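Probable mannosyltransferase KTR4 (Saccharomyces cerevisiae, PDB 5A07) probably acts as a glycosyltransferase of the GT-A fold, holding guanosine-5'-diphosphate and a manganese ion in one pocket. Local coordinates at residues Ser121-Leu126 with Trp229-Asn234; Leu260-Ser265 with Thr382-Cys387; Thr319-Val324 with Ile377-Thr382. One frame throughout, in Å; residues are numbered along the deposited sequence.

Contact 1. Residues Ser121-Leu126 with Trp229-Asn234. With MN (manganese (II) ion), chain G; GDP (guanosine-5'-diphosphate), chain F.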
loop_
_atom_site.group_PDB
_atom_site.type_symbol
_atom_site.label_atom_id
_atom_site.label_comp_id
_atom_site.label_asym_id
_atom_site.label_seq_id
_atom_site.Cartn_x
_atom_site.Cartn_y
_atom_site.Cartn_z
ATOM N N SER B 121 11.893 2.776 -16.814
ATOM C CA SER B 121 11.241 1.503 -17.198
ATOM C C SER B 121 9.772 1.481 -16.642
ATOM O O SER B 121 8.782 1.254 -17.393
ATOM C CB SER B 121 12.069 0.371 -16.594
ATOM O OG SER B 121 11.456 -0.823 -16.944
ATOM N N SER B 122 9.647 1.875 -15.395
ATOM C CA SER B 122 8.323 1.952 -14.745
ATOM C C SER B 122 7.447 2.977 -15.400
ATOM O O SER B 122 6.277 2.701 -15.669
ATOM C CB SER B 122 8.461 2.258 -13.245
ATOM O OG SER B 122 9.229 1.312 -12.560
ATOM N N ILE B 123 7.981 4.147 -15.679
ATOM C CA ILE B 123 7.226 5.220 -16.289
ATOM C C ILE B 123 6.734 4.835 -17.666
ATOM O O ILE B 123 5.602 5.062 -18.022
ATOM C CB ILE B 123 8.067 6.474 -16.319
ATOM C CG1 ILE B 123 8.273 7.023 -14.903
ATOM C CG2 ILE B 123 7.421 7.475 -17.169
ATOM C CD1 ILE B 123 9.451 8.003 -14.819
ATOM N N GLN B 124 7.587 4.180 -18.446
ATOM C CA GLN B 124 7.199 3.802 -19.807
ATOM C C GLN B 124 6.019 2.806 -19.806
ATOM O O GLN B 124 5.087 2.891 -20.615
ATOM C CB GLN B 124 8.411 3.189 -20.545
ATOM C CG GLN B 124 9.406 4.292 -20.931
ATOM C CD GLN B 124 10.645 3.754 -21.605
ATOM O OE1 GLN B 124 11.083 2.699 -21.231
ATOM N NE2 GLN B 124 11.266 4.534 -22.472
ATOM N N GLN B 125 6.072 1.876 -18.924
ATOM C CA GLN B 125 4.956 0.976 -18.757
ATOM C C GLN B 125 3.678 1.615 -18.243
ATOM O O GLN B 125 2.550 1.274 -18.722
ATOM C CB GLN B 125 5.406 -0.163 -17.858
ATOM C CG GLN B 125 6.393 -0.980 -18.685
ATOM C CD GLN B 125 6.795 -2.126 -17.925
ATOM O OE1 GLN B 125 7.825 -2.053 -17.266
ATOM N NE2 GLN B 125 5.919 -3.056 -17.781
ATOM N N LEU B 126 3.802 2.546 -17.305
ATOM C CA LEU B 126 2.598 3.234 -16.782
ATOM C C LEU B 126 2.026 4.111 -17.894
ATOM O O LEU B 126 0.790 4.237 -18.029
ATOM C CB LEU B 126 2.939 4.107 -15.566
ATOM C CG LEU B 126 1.808 4.951 -15.011
ATOM C CD1 LEU B 126 0.745 4.043 -14.529
ATOM C CD2 LEU B 126 2.385 5.825 -13.885
ATOM N N TRP B 229 -0.672 8.610 -7.173
ATOM C CA TRP B 229 -0.392 7.271 -7.585
ATOM C C TRP B 229 1.100 7.103 -7.297
ATOM O O TRP B 229 1.938 7.645 -8.036
ATOM C CB TRP B 229 -0.736 7.159 -9.076
ATOM C CG TRP B 229 -0.570 5.805 -9.697
ATOM C CD1 TRP B 229 0.409 4.889 -9.428
ATOM C CD2 TRP B 229 -1.376 5.254 -10.741
ATOM N NE1 TRP B 229 0.230 3.740 -10.228
ATOM C CE2 TRP B 229 -0.862 3.949 -11.036
ATOM C CE3 TRP B 229 -2.475 5.728 -11.459
ATOM C CZ2 TRP B 229 -1.431 3.140 -12.017
ATOM C CZ3 TRP B 229 -3.083 4.907 -12.367
ATOM C CH2 TRP B 229 -2.554 3.605 -12.640
ATOM N N ARG B 230 1.453 6.292 -6.321
ATOM C CA ARG B 230 2.828 5.928 -6.044
ATOM C C ARG B 230 3.405 4.942 -7.054
ATOM O O ARG B 230 2.855 3.856 -7.239
ATOM C CB ARG B 230 2.957 5.356 -4.651
ATOM C CG ARG B 230 4.364 4.909 -4.258
ATOM C CD ARG B 230 4.296 4.631 -2.790
ATOM N NE ARG B 230 5.427 3.899 -2.316
ATOM C CZ ARG B 230 5.570 3.542 -1.061
ATOM N NH1 ARG B 230 4.684 3.893 -0.142
ATOM N NH2 ARG B 230 6.620 2.856 -0.705
ATOM N N LEU B 231 4.561 5.312 -7.624
ATOM C CA LEU B 231 5.304 4.529 -8.590
ATOM C C LEU B 231 6.723 4.288 -8.077
ATOM O O LEU B 231 7.383 5.210 -7.577
ATOM C CB LEU B 231 5.392 5.307 -9.890
ATOM C CG LEU B 231 5.993 4.538 -11.036
ATOM C CD1 LEU B 231 5.107 3.379 -11.483
ATOM C CD2 LEU B 231 6.174 5.518 -12.181
ATOM N N GLU B 232 7.184 3.039 -8.131
ATOM C CA GLU B 232 8.542 2.698 -7.714
ATOM C C GLU B 232 9.346 2.200 -8.921
ATOM O O GLU B 232 8.776 1.838 -9.953
ATOM C CB GLU B 232 8.555 1.584 -6.672
ATOM C CG GLU B 232 7.990 2.030 -5.346
ATOM C CD GLU B 232 8.498 1.273 -4.134
ATOM O OE1 GLU B 232 9.172 0.217 -4.262
ATOM O OE2 GLU B 232 8.015 1.635 -3.043
ATOM N N PRO B 233 10.658 2.258 -8.800
ATOM C CA PRO B 233 11.475 1.761 -9.902
ATOM C C PRO B 233 11.272 0.268 -10.163
ATOM O O PRO B 233 10.990 -0.492 -9.239
ATOM C CB PRO B 233 12.915 1.995 -9.414
ATOM C CG PRO B 233 12.791 3.064 -8.423
ATOM C CD PRO B 233 11.483 2.798 -7.736
ATOM N N ASN B 234 11.480 -0.130 -11.415
ATOM C CA ASN B 234 11.552 -1.560 -11.746
ATOM C C ASN B 234 10.224 -2.357 -11.553
ATOM O O ASN B 234 10.250 -3.496 -11.164
ATOM C CB ASN B 234 12.660 -2.232 -10.934
ATOM C CG ASN B 234 13.156 -3.495 -11.601
ATOM O OD1 ASN B 234 12.988 -3.679 -12.808
ATOM N ND2 ASN B 234 13.714 -4.402 -10.812
HETATM MN MN MN G . 10.791 -1.226 -4.425
HETATM P PB GDP F . 11.514 -2.023 -1.197
HETATM O O1B GDP F . 12.544 -3.070 -1.398
HETATM O O2B GDP F . 10.898 -1.898 0.074
HETATM O O3B GDP F . 10.603 -1.910 -2.361
HETATM O O3A GDP F . 12.462 -0.707 -1.117
HETATM P PA GDP F . 12.976 0.302 -2.228
HETATM O O1A GDP F . 14.433 0.471 -2.234
HETATM O O2A GDP F . 12.384 0.154 -3.568
HETATM O "O5'" GDP F . 12.437 1.656 -1.621
HETATM C "C5'" GDP F . 11.111 2.198 -1.673
HETATM C "C4'" GDP F . 11.013 3.468 -2.500
HETATM O "O4'" GDP F . 11.799 4.470 -1.842
HETATM C "C3'" GDP F . 11.533 3.347 -3.922
HETATM O "O3'" GDP F . 10.801 4.273 -4.762
HETATM C "C2'" GDP F . 13.008 3.754 -3.773
HETATM O "O2'" GDP F . 13.527 4.326 -4.966
HETATM C "C1'" GDP F . 12.887 4.804 -2.726
HETATM N N9 GDP F . 14.073 4.921 -1.844
HETATM C C8 GDP F . 14.595 4.006 -0.987
HETATM N N7 GDP F . 15.675 4.573 -0.312
HETATM C C5 GDP F . 15.790 5.861 -0.759
HETATM C C6 GDP F . 16.698 6.982 -0.447
HETATM O O6 GDP F . 17.577 6.716 0.435
HETATM N N1 GDP F . 16.525 8.131 -1.115
HETATM C C2 GDP F . 15.553 8.287 -2.090
HETATM N N2 GDP F . 15.443 9.452 -2.720
HETATM N N3 GDP F . 14.691 7.277 -2.418
HETATM C C4 GDP F . 14.741 6.109 -1.752
HETATM O O HOH W 1 11.480 -0.545 -6.613
HETATM O O HOH W 2 12.549 -2.793 -4.700
#
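S122 meets the chain around E232 with a hydroxyl small enough to reach between helix and loop. Its OG stands anti to the carbonyl carbon (chi1 -58°) and donates to E232 O over 2.7 Å, in the carbonyl plane and on a lone pair, at a C=O...O angle of 142°. The same oxygen is also hydrogen-bonded to V235 N, so one buried serine holds the turn from both sides of P233 and N234. I123 lays CG1 at 3.8 Å from L231 CD2, the two branched chains crossing at about a right angle. One helical turn beyond S122, L126 places CD1 over the face of the W229 six-membered ring, offset toward the rim and 3.4 Å from W229 CZ2, a CH-pi contact, while its CD2 rests 4.2 Å from L231 CD2. Leucine suits both tasks because its two methyls diverge. With the apolar side of the strand end packed on helix 116-131, E232 turns the other way: its OE1 binds manganese at 2.2 Å, and its OE2 takes a salt bridge from R230 NH2. Helix against sheet, with an acidic metal ligand just past the strand, is the GT-A arrangement; E232-P233-N234 is consistent with the place of the DXD motif.

Contact 2. Residues Leu260-Ser265 with Thr382-Cys387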
loop_
_atom_site.group_PDB
_atom_site.type_symbol
_atom_site.label_atom_id
_atom_site.label_comp_id
_atom_site.label_asym_id
_atom_site.label_seq_id
_atom_site.Cartn_x
_atom_site.Cartn_y
_atom_site.Cartn_z
ATOM N N LEU B 260 -2.010 -5.656 -4.266
ATOM C CA LEU B 260 -1.422 -6.791 -3.647
ATOM C C LEU B 260 -1.526 -6.626 -2.105
ATOM O O LEU B 260 -1.442 -5.513 -1.601
ATOM C CB LEU B 260 0.070 -6.970 -4.079
ATOM C CG LEU B 260 0.185 -7.456 -5.531
ATOM C CD1 LEU B 260 1.560 -7.215 -6.151
ATOM C CD2 LEU B 260 -0.214 -8.934 -5.617
ATOM N N ASN B 261 -1.658 -7.730 -1.387
ATOM C CA ASN B 261 -2.028 -7.714 0.049
ATOM C C ASN B 261 -1.267 -8.865 0.681
ATOM O O ASN B 261 -1.496 -10.007 0.337
ATOM C CB ASN B 261 -3.559 -7.926 0.070
ATOM C CG ASN B 261 -4.188 -7.668 1.406
ATOM O OD1 ASN B 261 -3.776 -8.230 2.450
ATOM N ND2 ASN B 261 -5.239 -6.851 1.385
ATOM N N LEU B 262 -0.357 -8.569 1.595
ATOM C CA LEU B 262 0.638 -9.489 2.066
ATOM C C LEU B 262 0.762 -9.524 3.607
ATOM O O LEU B 262 0.424 -8.589 4.304
ATOM C CB LEU B 262 2.061 -9.083 1.560
ATOM C CG LEU B 262 2.324 -8.886 0.058
ATOM C CD1 LEU B 262 3.797 -8.501 -0.189
ATOM C CD2 LEU B 262 1.967 -10.144 -0.685
ATOM N N TYR B 263 1.370 -10.580 4.054
ATOM C CA TYR B 263 1.877 -10.698 5.404
ATOM C C TYR B 263 3.238 -9.972 5.438
ATOM O O TYR B 263 3.969 -9.960 4.454
ATOM C CB TYR B 263 2.045 -12.137 5.815
ATOM C CG TYR B 263 0.738 -12.817 6.093
ATOM C CD1 TYR B 263 -0.037 -13.339 5.045
ATOM C CD2 TYR B 263 0.231 -12.881 7.359
ATOM C CE1 TYR B 263 -1.282 -13.947 5.294
ATOM C CE2 TYR B 263 -1.050 -13.460 7.625
ATOM C CZ TYR B 263 -1.787 -14.005 6.576
ATOM O OH TYR B 263 -3.051 -14.548 6.811
ATOM N N ASP B 264 3.587 -9.473 6.599
ATOM C CA ASP B 264 4.864 -8.881 6.791
ATOM C C ASP B 264 5.775 -9.783 7.640
ATOM O O ASP B 264 5.361 -10.733 8.245
ATOM C CB ASP B 264 4.705 -7.522 7.475
ATOM C CG ASP B 264 5.762 -6.467 6.986
ATOM O OD1 ASP B 264 6.838 -6.834 6.539
ATOM O OD2 ASP B 264 5.519 -5.283 7.072
ATOM N N SER B 265 7.047 -9.400 7.673
ATOM C CA SER B 265 8.040 -10.018 8.528
ATOM C C SER B 265 7.832 -9.532 9.950
ATOM O O SER B 265 8.018 -8.323 10.261
ATOM C CB SER B 265 9.434 -9.621 7.990
ATOM O OG SER B 265 10.373 -9.980 8.961
ATOM N N THR B 382 8.915 -7.245 -7.879
ATOM C CA THR B 382 9.471 -8.518 -7.372
ATOM C C THR B 382 9.171 -8.756 -5.873
ATOM O O THR B 382 9.291 -7.845 -5.115
ATOM C CB THR B 382 11.055 -8.630 -7.594
ATOM O OG1 THR B 382 11.454 -9.915 -7.082
ATOM C CG2 THR B 382 11.854 -7.585 -6.833
ATOM N N PRO B 383 8.754 -9.952 -5.466
ATOM C CA PRO B 383 8.529 -11.190 -6.222
ATOM C C PRO B 383 7.053 -11.512 -6.536
ATOM O O PRO B 383 6.740 -12.664 -6.864
ATOM C CB PRO B 383 8.988 -12.248 -5.237
ATOM C CG PRO B 383 8.587 -11.722 -3.902
ATOM C CD PRO B 383 8.709 -10.215 -4.007
ATOM N N TYR B 384 6.166 -10.527 -6.530
ATOM C CA TYR B 384 4.723 -10.832 -6.598
ATOM C C TYR B 384 4.054 -10.125 -7.732
ATOM O O TYR B 384 4.427 -8.996 -8.129
ATOM C CB TYR B 384 4.076 -10.452 -5.267
ATOM C CG TYR B 384 4.620 -11.161 -4.027
ATOM C CD1 TYR B 384 4.534 -12.516 -3.888
ATOM C CD2 TYR B 384 5.224 -10.456 -3.014
ATOM C CE1 TYR B 384 5.084 -13.144 -2.810
ATOM C CE2 TYR B 384 5.725 -11.053 -1.874
ATOM C CZ TYR B 384 5.631 -12.401 -1.780
ATOM O OH TYR B 384 6.135 -13.044 -0.729
ATOM N N THR B 385 2.994 -10.760 -8.223
ATOM C CA THR B 385 2.268 -10.262 -9.372
ATOM C C THR B 385 0.763 -10.382 -9.159
ATOM O O THR B 385 0.287 -11.422 -8.696
ATOM C CB THR B 385 2.614 -11.080 -10.627
ATOM O OG1 THR B 385 4.015 -10.940 -10.915
ATOM C CG2 THR B 385 1.916 -10.587 -11.809
ATOM N N ASN B 386 0.023 -9.307 -9.496
ATOM C CA ASN B 386 -1.407 -9.360 -9.685
ATOM C C ASN B 386 -1.642 -9.455 -11.199
ATOM O O ASN B 386 -1.392 -8.478 -11.918
ATOM C CB ASN B 386 -2.064 -8.080 -9.144
ATOM C CG ASN B 386 -3.551 -8.064 -9.387
ATOM O OD1 ASN B 386 -4.288 -9.001 -8.965
ATOM N ND2 ASN B 386 -4.026 -7.005 -10.037
ATOM N N CYS B 387 -2.136 -10.594 -11.670
ATOM C CA CYS B 387 -2.302 -10.844 -13.101
ATOM C C CYS B 387 -3.724 -11.347 -13.371
ATOM O O CYS B 387 -3.992 -12.537 -13.142
ATOM C CB CYS B 387 -1.283 -11.869 -13.582
ATOM S SG CYS B 387 -1.363 -12.014 -15.407
#
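L262 reaches Y384 with both methyls on the same side of the phenol ring. L262 CG stands anti to the carbonyl carbon (chi1 -55°), and from it CD2 lies over one face, 4.2 Å from the ring centroid of Y384 in a CH-pi contact; L262 CD1 comes nearer, 3.6 Å from Y384 CE2. L260, two residues earlier and pointing to the same side of its strand, meets mainly the backbone, with CB of Y384 and N386 beside it: its CD1 lies 3.9 Å from Y384 O, and its CD2 is equally far from N386 N. A forked aliphatic chain suits this place, since one branch serves each end of the T385 peptide region. P383, directly before Y384 and preceded by a cis peptide bond, sets CG over the centre of the opposite ring face; F406 stacks on the ring and W318 meets it edge to face. Of the N386 side chain, CB meets L260, while ND2 is hydrogen-bonded to I377 O. The whole is apolar packing between two sheets: strand 256-262 belongs to the large mixed sheet, strand 384-386 borders the small antiparallel one beside strand 379-381, and helix 418-425 packs against N261 of the former and Y263 just after it.

Contact 3. Residues Thr319-Val324 with Ile377-Thr382. With MN (manganese (II) ion), chain G.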
loop_
_atom_site.group_PDB
_atom_site.type_symbol
_atom_site.label_atom_id
_atom_site.label_comp_id
_atom_site.label_asym_id
_atom_site.label_seq_id
_atom_site.Cartn_x
_atom_site.Cartn_y
_atom_site.Cartn_z
ATOM N N THR B 319 2.468 -1.442 -0.412
ATOM C CA THR B 319 2.423 -0.031 -0.812
ATOM C C THR B 319 3.374 0.403 -1.943
ATOM O O THR B 319 3.328 1.547 -2.348
ATOM C CB THR B 319 2.719 0.893 0.403
ATOM O OG1 THR B 319 3.965 0.502 0.970
ATOM C CG2 THR B 319 1.557 0.759 1.444
ATOM N N ASN B 320 4.237 -0.469 -2.481
ATOM C CA ASN B 320 5.003 -0.023 -3.636
ATOM C C ASN B 320 4.121 0.496 -4.755
ATOM O O ASN B 320 4.544 1.297 -5.568
ATOM C CB ASN B 320 6.034 -1.049 -4.089
ATOM C CG ASN B 320 5.462 -2.435 -4.358
ATOM O OD1 ASN B 320 4.666 -2.618 -5.252
ATOM N ND2 ASN B 320 5.939 -3.402 -3.633
ATOM N N PHE B 321 2.917 -0.046 -4.856
ATOM C CA PHE B 321 1.812 0.554 -5.632
ATOM C C PHE B 321 0.767 1.026 -4.644
ATOM O O PHE B 321 0.410 0.285 -3.745
ATOM C CB PHE B 321 1.151 -0.517 -6.514
ATOM C CG PHE B 321 -0.189 -0.080 -7.129
ATOM C CD1 PHE B 321 -1.361 -0.133 -6.387
ATOM C CD2 PHE B 321 -0.250 0.423 -8.370
ATOM C CE1 PHE B 321 -2.584 0.259 -6.934
ATOM C CE2 PHE B 321 -1.429 0.837 -8.915
ATOM C CZ PHE B 321 -2.604 0.769 -8.210
ATOM N N GLU B 322 0.321 2.265 -4.735
ATOM C CA GLU B 322 -0.872 2.653 -3.971
ATOM C C GLU B 322 -1.496 3.878 -4.672
ATOM O O GLU B 322 -0.767 4.702 -5.265
ATOM C CB GLU B 322 -0.578 2.864 -2.496
ATOM C CG GLU B 322 0.496 3.894 -2.209
ATOM C CD GLU B 322 0.833 4.089 -0.743
ATOM O OE1 GLU B 322 0.115 3.652 0.213
ATOM O OE2 GLU B 322 1.852 4.755 -0.526
ATOM N N ILE B 323 -2.837 3.947 -4.702
ATOM C CA ILE B 323 -3.564 5.156 -5.144
ATOM C C ILE B 323 -4.131 5.683 -3.811
ATOM O O ILE B 323 -4.844 4.954 -3.119
ATOM C CB ILE B 323 -4.724 4.823 -6.035
ATOM C CG1 ILE B 323 -4.372 3.919 -7.217
ATOM C CG2 ILE B 323 -5.326 6.086 -6.572
ATOM C CD1 ILE B 323 -3.339 4.443 -8.078
ATOM N N VAL B 324 -3.845 6.907 -3.458
ATOM C CA VAL B 324 -4.235 7.368 -2.127
ATOM C C VAL B 324 -4.835 8.776 -2.170
ATOM O O VAL B 324 -4.365 9.685 -2.876
ATOM C CB VAL B 324 -3.126 7.176 -1.063
ATOM C CG1 VAL B 324 -1.851 7.791 -1.485
ATOM C CG2 VAL B 324 -3.599 7.712 0.290
ATOM N N ILE B 377 -5.776 -3.875 -12.521
ATOM C CA ILE B 377 -4.433 -3.297 -12.725
ATOM C C ILE B 377 -3.429 -4.435 -12.610
ATOM O O ILE B 377 -2.996 -4.818 -11.525
ATOM C CB ILE B 377 -4.126 -2.087 -11.835
ATOM C CG1 ILE B 377 -5.148 -1.006 -12.119
ATOM C CG2 ILE B 377 -2.684 -1.665 -12.147
ATOM C CD1 ILE B 377 -4.928 0.260 -11.322
ATOM N N GLY B 378 -3.097 -5.028 -13.760
ATOM C CA GLY B 378 -2.104 -6.061 -13.814
ATOM C C GLY B 378 -0.722 -5.424 -13.441
ATOM O O GLY B 378 -0.346 -4.396 -14.022
ATOM N N TYR B 379 -0.027 -5.981 -12.484
ATOM C CA TYR B 379 1.106 -5.279 -11.881
ATOM C C TYR B 379 2.097 -6.221 -11.262
ATOM O O TYR B 379 1.719 -7.279 -10.640
ATOM C CB TYR B 379 0.625 -4.404 -10.718
ATOM C CG TYR B 379 1.746 -3.755 -9.942
ATOM C CD1 TYR B 379 2.251 -2.550 -10.369
ATOM C CD2 TYR B 379 2.127 -4.225 -8.696
ATOM C CE1 TYR B 379 3.227 -1.872 -9.616
ATOM C CE2 TYR B 379 3.094 -3.610 -7.930
ATOM C CZ TYR B 379 3.679 -2.412 -8.432
ATOM O OH TYR B 379 4.591 -1.705 -7.691
ATOM N N HIS B 380 3.382 -5.916 -11.414
ATOM C CA HIS B 380 4.444 -6.712 -10.736
ATOM C C HIS B 380 5.487 -5.852 -10.125
ATOM O O HIS B 380 5.947 -4.902 -10.764
ATOM C CB HIS B 380 5.052 -7.668 -11.742
ATOM C CG HIS B 380 6.371 -8.246 -11.351
ATOM N ND1 HIS B 380 7.562 -7.797 -11.878
ATOM C CD2 HIS B 380 6.692 -9.260 -10.523
ATOM C CE1 HIS B 380 8.566 -8.542 -11.414
ATOM N NE2 HIS B 380 8.058 -9.432 -10.580
ATOM N N HIS B 381 5.894 -6.226 -8.910
ATOM C CA HIS B 381 7.090 -5.740 -8.265
ATOM C C HIS B 381 7.655 -6.991 -7.657
ATOM O O HIS B 381 6.958 -7.751 -6.935
ATOM C CB HIS B 381 6.734 -4.733 -7.168
ATOM C CG HIS B 381 7.895 -4.203 -6.354
ATOM N ND1 HIS B 381 8.698 -4.981 -5.565
ATOM C CD2 HIS B 381 8.373 -2.941 -6.222
ATOM C CE1 HIS B 381 9.581 -4.221 -4.934
ATOM N NE2 HIS B 381 9.398 -2.984 -5.331
ATOM N N THR B 382 8.915 -7.245 -7.879
ATOM C CA THR B 382 9.471 -8.518 -7.372
ATOM C C THR B 382 9.171 -8.756 -5.873
ATOM O O THR B 382 9.291 -7.845 -5.115
ATOM C CB THR B 382 11.055 -8.630 -7.594
ATOM O OG1 THR B 382 11.454 -9.915 -7.082
ATOM C CG2 THR B 382 11.854 -7.585 -6.833
HETATM MN MN MN G . 10.791 -1.226 -4.425
HETATM O O HOH W 3 4.927 1.058 -8.176
HETATM O O HOH W 2 12.549 -2.793 -4.700
HETATM O O HOH W 1 11.480 -0.545 -6.613
#
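N320 and Y379 are joined by the one direct hydrogen bond between the two segments, the phenol donating through OH to N320 OD1 over 2.6 Å. The donor is tilted from the carbonyl plane, yet OD1 lies at the edge of the Y379 ring and near its plane, and the amide and phenol planes are nearly coplanar. Water 3 adds a second link: it donates to Y379 OH at 2.8 Å and to the backbone N320 O at 2.6 Å. The hydroxyl therefore gives one bond and receives another, both leading to N320, a double use that suits tyrosine in a buried place.

N320 CG takes the crowded position between backbone N and carbonyl carbon (chi1 54°); chi2, at 65°, then turns the amide so that it lies flat on the imidazole of H381, the planes only 8° apart. ND2 stands over the ring centre, 3.4 Å from H381 CG.

Apolar contacts fill the side away from the metal. F321 sets CB over a face of Y379 in a CH-pi contact and turns its ring edge toward that residue's face, centroids 5.5 Å apart. Its CZ reaches I377 CD1 at 3.9 Å, while W229 and V259 add to the packing around F321.

H381 NE2 binds manganese at 2.4 Å, alongside waters 1 and 2, E232 and two phosphate oxygens of GDP, and at the other ring nitrogen H381 ND1 donates to T382 O over 3.0 Å. Because ND1 carries the hydrogen, NE2 can turn its lone pair to the metal. Y379 fixes which end of the N320 amide is the acceptor, and that amide covers the imidazole; this is consistent with a second shell in which Y379 and N320 steady the ring, whose ND1 is already held by T382 O.

Along the chain, contact 1 closes before the other two begin, and contact 3 is nested inside the loop that contact 2 closes. Contact 3 is the middle member: its centre lies about 9 Å from those of contacts 1 and 2, whose own centres are about 17 Å apart. Strands 227-230, 322-325 and 256-262, one from each contact, are successive neighbours in the large mixed sheet, while strands 379-381 and 384-386 pair in the small antiparallel sheet. A salt bridge from R230 to E322 joins contacts 1 and 3. Both sheets supply the manganese site: E232 follows a strand of the first, H381 lies on the second, and contact 2 packs the two together farther from the metal.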